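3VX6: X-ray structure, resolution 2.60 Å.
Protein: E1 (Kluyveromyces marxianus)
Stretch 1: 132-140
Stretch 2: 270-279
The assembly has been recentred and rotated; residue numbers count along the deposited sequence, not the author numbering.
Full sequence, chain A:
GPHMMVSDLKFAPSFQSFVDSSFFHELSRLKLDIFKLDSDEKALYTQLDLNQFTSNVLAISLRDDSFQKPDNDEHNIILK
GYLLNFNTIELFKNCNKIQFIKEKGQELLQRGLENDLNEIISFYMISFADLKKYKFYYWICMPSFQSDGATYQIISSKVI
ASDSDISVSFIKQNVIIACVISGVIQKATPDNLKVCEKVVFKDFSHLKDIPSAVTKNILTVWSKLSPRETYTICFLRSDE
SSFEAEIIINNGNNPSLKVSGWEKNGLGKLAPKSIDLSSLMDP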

ATOM      1  N   LYS A 132      14.352 -26.557  -3.557  1.00 63.13           N
ATOM      2  CA  LYS A 132      15.029 -27.806  -3.210  1.00 65.25           C
ATOM      3  C   LYS A 132      14.287 -28.464  -2.052  1.00 66.19           C
ATOM      4  O   LYS A 132      13.546 -29.428  -2.242  1.00 67.02           O
ATOM      5  CB  LYS A 132      16.481 -27.529  -2.800  1.00 66.65           C
ATOM      6  CG  LYS A 132      17.233 -28.732  -2.222  1.00 67.04           C
ATOM      7  CD  LYS A 132      18.559 -28.297  -1.606  1.00 68.45           C
ATOM      8  CE  LYS A 132      19.318 -29.465  -0.990  1.00 69.43           C
ATOM      9  NZ  LYS A 132      20.633 -29.031  -0.422  1.00 70.30           N
ATOM     10  N   LYS A 133      14.487 -27.927  -0.852  1.00 66.72           N
ATOM     11  CA  LYS A 133      13.851 -28.442   0.353  1.00 67.20           C
ATOM     12  C   LYS A 133      12.357 -28.106   0.316  1.00 67.58           C
ATOM     13  O   LYS A 133      11.624 -28.331   1.283  1.00 67.08           O
ATOM     14  CB  LYS A 133      14.537 -27.822   1.572  1.00 67.49           C
ATOM     15  CG  LYS A 133      16.059 -27.919   1.472  1.00 68.61           C
ATOM     16  CD  LYS A 133      16.811 -27.158   2.557  1.00 69.15           C
ATOM     17  CE  LYS A 133      18.313 -27.171   2.250  1.00 69.33           C
ATOM     18  NZ  LYS A 133      19.159 -26.587   3.329  1.00 69.17           N
ATOM     19  N   TYR A 134      11.933 -27.581  -0.834  1.00 68.02           N
ATOM     20  CA  TYR A 134      10.555 -27.178  -1.116  1.00 68.46           C
ATOM     21  C   TYR A 134       9.905 -26.347   0.005  1.00 67.77           C
ATOM     22  O   TYR A 134       8.843 -26.683   0.528  1.00 67.15           O
ATOM     23  CB  TYR A 134       9.716 -28.414  -1.449  1.00 70.36           C
ATOM     24  CG  TYR A 134       8.466 -28.081  -2.221  1.00 74.22           C
ATOM     25  CD1 TYR A 134       7.434 -27.358  -1.625  1.00 76.36           C
ATOM     26  CD2 TYR A 134       8.320 -28.451  -3.559  1.00 76.28           C
ATOM     27  CE1 TYR A 134       6.285 -27.006  -2.330  1.00 77.39           C
ATOM     28  CE2 TYR A 134       7.162 -28.099  -4.282  1.00 77.84           C
ATOM     29  CZ  TYR A 134       6.152 -27.373  -3.650  1.00 77.47           C
ATOM     30  OH  TYR A 134       5.013 -26.985  -4.319  1.00 77.84           O
ATOM     31  N   LYS A 135      10.566 -25.246   0.353  1.00 66.52           N
ATOM     32  CA  LYS A 135      10.106 -24.343   1.400  1.00 65.01           C
ATOM     33  C   LYS A 135      10.226 -22.935   0.834  1.00 64.07           C
ATOM     34  O   LYS A 135      11.234 -22.587   0.226  1.00 62.82           O
ATOM     35  CB  LYS A 135      10.990 -24.487   2.640  1.00 65.95           C
ATOM     36  CG  LYS A 135      11.172 -25.928   3.105  1.00 66.28           C
ATOM     37  CD  LYS A 135      12.256 -26.053   4.171  1.00 66.93           C
ATOM     38  CE  LYS A 135      12.521 -27.517   4.526  1.00 66.40           C
ATOM     39  NZ  LYS A 135      13.670 -27.673   5.469  1.00 64.85           N
ATOM     40  N   PHE A 136       9.195 -22.124   1.040  1.00 62.88           N
ATOM     41  CA  PHE A 136       9.189 -20.767   0.512  1.00 60.36           C
ATOM     42  C   PHE A 136       9.161 -19.696   1.571  1.00 57.86           C
ATOM     43  O   PHE A 136       8.130 -19.453   2.175  1.00 56.57           O
ATOM     44  CB  PHE A 136       7.995 -20.589  -0.409  1.00 60.59           C
ATOM     45  CG  PHE A 136       8.000 -21.531  -1.555  1.00 63.37           C
ATOM     46  CD1 PHE A 136       8.449 -21.122  -2.809  1.00 64.56           C
ATOM     47  CD2 PHE A 136       7.613 -22.855  -1.376  1.00 63.59           C
ATOM     48  CE1 PHE A 136       8.515 -22.016  -3.869  1.00 63.49           C
ATOM     49  CE2 PHE A 136       7.677 -23.757  -2.428  1.00 64.02           C
ATOM     50  CZ  PHE A 136       8.129 -23.335  -3.679  1.00 64.08           C
ATOM     51  N   TYR A 137      10.303 -19.048   1.774  1.00 55.83           N
ATOM     52  CA  TYR A 137      10.429 -17.976   2.744  1.00 53.82           C
ATOM     53  C   TYR A 137      10.060 -16.664   2.044  1.00 53.14           C
ATOM     54  O   TYR A 137      10.541 -16.385   0.951  1.00 54.36           O
ATOM     55  CB  TYR A 137      11.869 -17.912   3.242  1.00 54.13           C
ATOM     56  CG  TYR A 137      12.393 -19.239   3.749  1.00 57.79           C
ATOM     57  CD1 TYR A 137      12.612 -19.456   5.112  1.00 58.56           C
ATOM     58  CD2 TYR A 137      12.641 -20.298   2.867  1.00 59.37           C
ATOM     59  CE1 TYR A 137      13.063 -20.696   5.586  1.00 59.87           C
ATOM     60  CE2 TYR A 137      13.089 -21.544   3.332  1.00 59.38           C
ATOM     61  CZ  TYR A 137      13.295 -21.732   4.689  1.00 59.98           C
ATOM     62  OH  TYR A 137      13.701 -22.959   5.148  1.00 61.34           O
ATOM     63  N   TYR A 138       9.189 -15.866   2.646  1.00 50.59           N
ATOM     64  CA  TYR A 138       8.833 -14.596   2.033  1.00 48.54           C
ATOM     65  C   TYR A 138       8.460 -13.546   3.046  1.00 47.37           C
ATOM     66  O   TYR A 138       8.183 -13.841   4.210  1.00 46.04           O
ATOM     67  CB  TYR A 138       7.684 -14.745   1.053  1.00 49.18           C
ATOM     68  CG  TYR A 138       6.403 -15.197   1.682  1.00 50.47           C
ATOM     69  CD1 TYR A 138       6.277 -16.491   2.172  1.00 50.36           C
ATOM     70  CD2 TYR A 138       5.294 -14.348   1.743  1.00 51.95           C
ATOM     71  CE1 TYR A 138       5.085 -16.940   2.703  1.00 53.71           C
ATOM     72  CE2 TYR A 138       4.084 -14.786   2.273  1.00 52.78           C
ATOM     73  CZ  TYR A 138       3.988 -16.090   2.752  1.00 53.85           C
ATOM     74  OH  TYR A 138       2.807 -16.568   3.276  1.00 53.15           O
ATOM     75  N   TRP A 139       8.453 -12.307   2.577  1.00 44.65           N
ATOM     76  CA  TRP A 139       8.130 -11.186   3.418  1.00 41.02           C
ATOM     77  C   TRP A 139       7.542 -10.086   2.561  1.00 40.43           C
ATOM     78  O   TRP A 139       8.180  -9.603   1.620  1.00 39.25           O
ATOM     79  CB  TRP A 139       9.389 -10.685   4.099  1.00 39.97           C
ATOM     80  CG  TRP A 139       9.116 -10.030   5.394  1.00 41.16           C
ATOM     81  CD1 TRP A 139       7.902  -9.641   5.880  1.00 40.69           C
ATOM     82  CD2 TRP A 139      10.076  -9.699   6.398  1.00 41.61           C
ATOM     83  NE1 TRP A 139       8.048  -9.094   7.126  1.00 40.93           N
ATOM     84  CE2 TRP A 139       9.374  -9.117   7.469  1.00 40.25           C
ATOM     85  CE3 TRP A 139      11.467  -9.838   6.494  1.00 41.50           C
ATOM     86  CZ2 TRP A 139      10.012  -8.673   8.628  1.00 40.52           C
ATOM     87  CZ3 TRP A 139      12.100  -9.397   7.647  1.00 41.27           C
ATOM     88  CH2 TRP A 139      11.371  -8.821   8.699  1.00 39.44           C
ATOM     89  N   ILE A 140       6.317  -9.693   2.880  1.00 39.76           N
ATOM     90  CA  ILE A 140       5.665  -8.645   2.125  1.00 38.78           C
ATOM     91  C   ILE A 140       5.625  -7.384   2.959  1.00 39.36           C
ATOM     92  O   ILE A 140       5.577  -7.442   4.192  1.00 39.97           O
ATOM     93  CB  ILE A 140       4.232  -9.036   1.740  1.00 37.62           C
ATOM     94  CG1 ILE A 140       4.251 -10.346   0.949  1.00 36.75           C
ATOM     95  CG2 ILE A 140       3.598  -7.931   0.911  1.00 36.03           C
ATOM     96  CD1 ILE A 140       2.880 -10.836   0.506  1.00 35.47           C
ATOM     97  N   LEU A 270       7.753  -9.363  13.378  1.00 46.77           N
ATOM     98  CA  LEU A 270       8.440  -8.906  12.170  1.00 48.85           C
ATOM     99  C   LEU A 270       9.468  -9.913  11.704  1.00 49.57           C
ATOM    100  O   LEU A 270      10.646  -9.842  12.054  1.00 48.99           O
ATOM    101  CB  LEU A 270       9.133  -7.558  12.392  1.00 49.58           C
ATOM    102  CG  LEU A 270       8.293  -6.299  12.135  1.00 51.69           C
ATOM    103  CD1 LEU A 270       9.124  -5.070  12.438  1.00 50.84           C
ATOM    104  CD2 LEU A 270       7.812  -6.271  10.689  1.00 50.17           C
ATOM    105  N   ALA A 271       9.006 -10.850  10.893  1.00 49.89           N
ATOM    106  CA  ALA A 271       9.862 -11.891  10.372  1.00 49.64           C
ATOM    107  C   ALA A 271       9.241 -12.486   9.113  1.00 49.75           C
ATOM    108  O   ALA A 271       8.024 -12.385   8.882  1.00 49.60           O
ATOM    109  CB  ALA A 271      10.053 -12.972  11.424  1.00 49.93           C
ATOM    110  N   PRO A 272      10.074 -13.108   8.277  1.00 48.36           N
ATOM    111  CA  PRO A 272       9.591 -13.721   7.042  1.00 48.19           C
ATOM    112  C   PRO A 272       8.568 -14.813   7.348  1.00 48.88           C
ATOM    113  O   PRO A 272       8.549 -15.361   8.449  1.00 47.57           O
ATOM    114  CB  PRO A 272      10.859 -14.300   6.429  1.00 47.02           C
ATOM    115  CG  PRO A 272      11.940 -13.404   6.967  1.00 49.40           C
ATOM    116  CD  PRO A 272      11.536 -13.212   8.391  1.00 47.10           C
ATOM    117  N   LYS A 273       7.710 -15.105   6.376  1.00 50.38           N
ATOM    118  CA  LYS A 273       6.723 -16.159   6.512  1.00 51.51           C
ATOM    119  C   LYS A 273       7.300 -17.284   5.660  1.00 53.76           C
ATOM    120  O   LYS A 273       7.776 -17.040   4.555  1.00 54.12           O
ATOM    121  CB  LYS A 273       5.371 -15.719   5.948  1.00 49.53           C
ATOM    122  CG  LYS A 273       4.829 -14.468   6.599  1.00 51.90           C
ATOM    123  CD  LYS A 273       3.472 -14.054   6.054  1.00 53.50           C
ATOM    124  CE  LYS A 273       2.340 -14.822   6.703  1.00 55.59           C
ATOM    125  NZ  LYS A 273       1.020 -14.166   6.441  1.00 58.95           N
ATOM    126  N   SER A 274       7.300 -18.507   6.175  1.00 55.99           N
ATOM    127  CA  SER A 274       7.835 -19.619   5.403  1.00 57.54           C
ATOM    128  C   SER A 274       6.802 -20.708   5.269  1.00 59.25           C
ATOM    129  O   SER A 274       6.366 -21.292   6.259  1.00 60.53           O
ATOM    130  CB  SER A 274       9.071 -20.213   6.069  1.00 56.80           C
ATOM    131  OG  SER A 274       8.757 -20.704   7.370  1.00 56.45           O
ATOM    132  N   ILE A 275       6.402 -20.981   4.045  1.00 61.28           N
ATOM    133  CA  ILE A 275       5.429 -22.019   3.847  1.00 63.76           C
ATOM    134  C   ILE A 275       6.063 -23.243   3.212  1.00 64.78           C
ATOM    135  O   ILE A 275       6.301 -23.310   2.004  1.00 65.15           O
ATOM    136  CB  ILE A 275       4.256 -21.494   3.034  1.00 64.17           C
ATOM    137  CG1 ILE A 275       4.696 -21.190   1.579  1.00 63.36           C
ATOM    138  CG2 ILE A 275       3.684 -20.202   3.738  1.00 62.37           C
ATOM    139  CD1 ILE A 275       3.543 -21.388   0.527  1.00 64.16           C
ATOM    140  N   ASP A 276       6.379 -24.194   4.085  1.00 65.02           N
ATOM    141  CA  ASP A 276       7.029 -25.454   3.714  1.00 65.04           C
ATOM    142  C   ASP A 276       5.995 -26.464   3.190  1.00 65.74           C
ATOM    143  O   ASP A 276       5.589 -27.391   3.883  1.00 65.57           O
ATOM    144  CB  ASP A 276       7.780 -26.015   4.934  1.00 62.24           C
ATOM    145  CG  ASP A 276       8.405 -27.381   4.682  1.00 61.49           C
ATOM    146  OD1 ASP A 276       9.231 -27.847   5.514  1.00 61.48           O
ATOM    147  OD2 ASP A 276       8.067 -27.983   3.661  1.00 58.66           O
ATOM    148  N   LEU A 277       5.579 -26.266   1.943  1.00 67.06           N
ATOM    149  CA  LEU A 277       4.623 -27.142   1.264  1.00 69.67           C
ATOM    150  C   LEU A 277       5.313 -28.460   0.971  1.00 71.69           C
ATOM    151  O   LEU A 277       5.605 -28.760  -0.180  1.00 71.94           O
ATOM    152  CB  LEU A 277       4.186 -26.541  -0.059  1.00 69.71           C
ATOM    153  CG  LEU A 277       3.140 -25.433  -0.101  1.00 70.25           C
ATOM    154  CD1 LEU A 277       2.848 -25.141  -1.609  1.00 70.73           C
ATOM    155  CD2 LEU A 277       1.853 -25.907   0.615  1.00 69.67           C
ATOM    156  N   SER A 278       5.558 -29.229   2.030  1.00 73.01           N
ATOM    157  CA  SER A 278       6.217 -30.514   1.937  1.00 73.97           C
ATOM    158  C   SER A 278       5.850 -31.324   3.175  1.00 75.36           C
ATOM    159  O   SER A 278       6.696 -31.951   3.802  1.00 74.46           O
ATOM    160  CB  SER A 278       7.729 -30.298   1.835  1.00 73.03           C
ATOM    161  OG  SER A 278       8.345 -31.496   1.419  1.00 70.52           O
ATOM    162  N   SER A 279       4.564 -31.291   3.510  1.00 77.53           N
ATOM    163  CA  SER A 279       4.038 -31.991   4.676  1.00 79.59           C
ATOM    164  C   SER A 279       2.804 -32.867   4.373  1.00 80.56           C
ATOM    165  O   SER A 279       1.725 -32.665   4.950  1.00 81.54           O
ATOM    166  CB  SER A 279       3.703 -30.969   5.797  1.00 79.90           C
ATOM    167  OG  SER A 279       2.646 -30.052   5.405  1.00 78.52           O
TER

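Residues 135-140 and 273-275 pair as antiparallel strands, and the two stretches bury 801 Å² between them. Four backbone hydrogen bonds set the register. Phe-136 N to Ile-275 O is 3.3 Å, and Ile-275 N to Phe-136 O is 3.0 Å. Tyr-138 N to Lys-273 O and Lys-273 N to Tyr-138 O are both 2.6 Å, although the position of Lys-273 O is less certain.

Trp-139 has the largest covered area. Its CA-to-CB bond points sideways, but the indole comes nearer to the loop before the second strand. Pro-272 CD lies over the six-membered ring of Trp-139, 4.1 Å from its centroid. The compact, apolar proline ring suits this broad aromatic face. Trp-139 CZ2 also reaches Leu-270 CD2 at 3.9 Å. Trp-139 NE1 is hydrogen-bonded elsewhere in the structure.

Tyr-138 covers nearly as much. Its chi1 is p, and its ring leans across its strand partner. Lys-273 CB sits over the face of the Tyr-138 ring, 3.7 Å from its centroid, so the lysine offers its aliphatic base while its end leads away. Ile-275 CG2 meets the ring edge, 3.7 Å from Tyr-138 CE1. Phe-136 shares this sheet face, with its CB 3.9 Å from Ile-275 CG1. Both aromatic residues are buried.

On the other face, Ser-274 CB packs off-centre on Tyr-137, 3.7 Å from its CD1. The small serine is exposed.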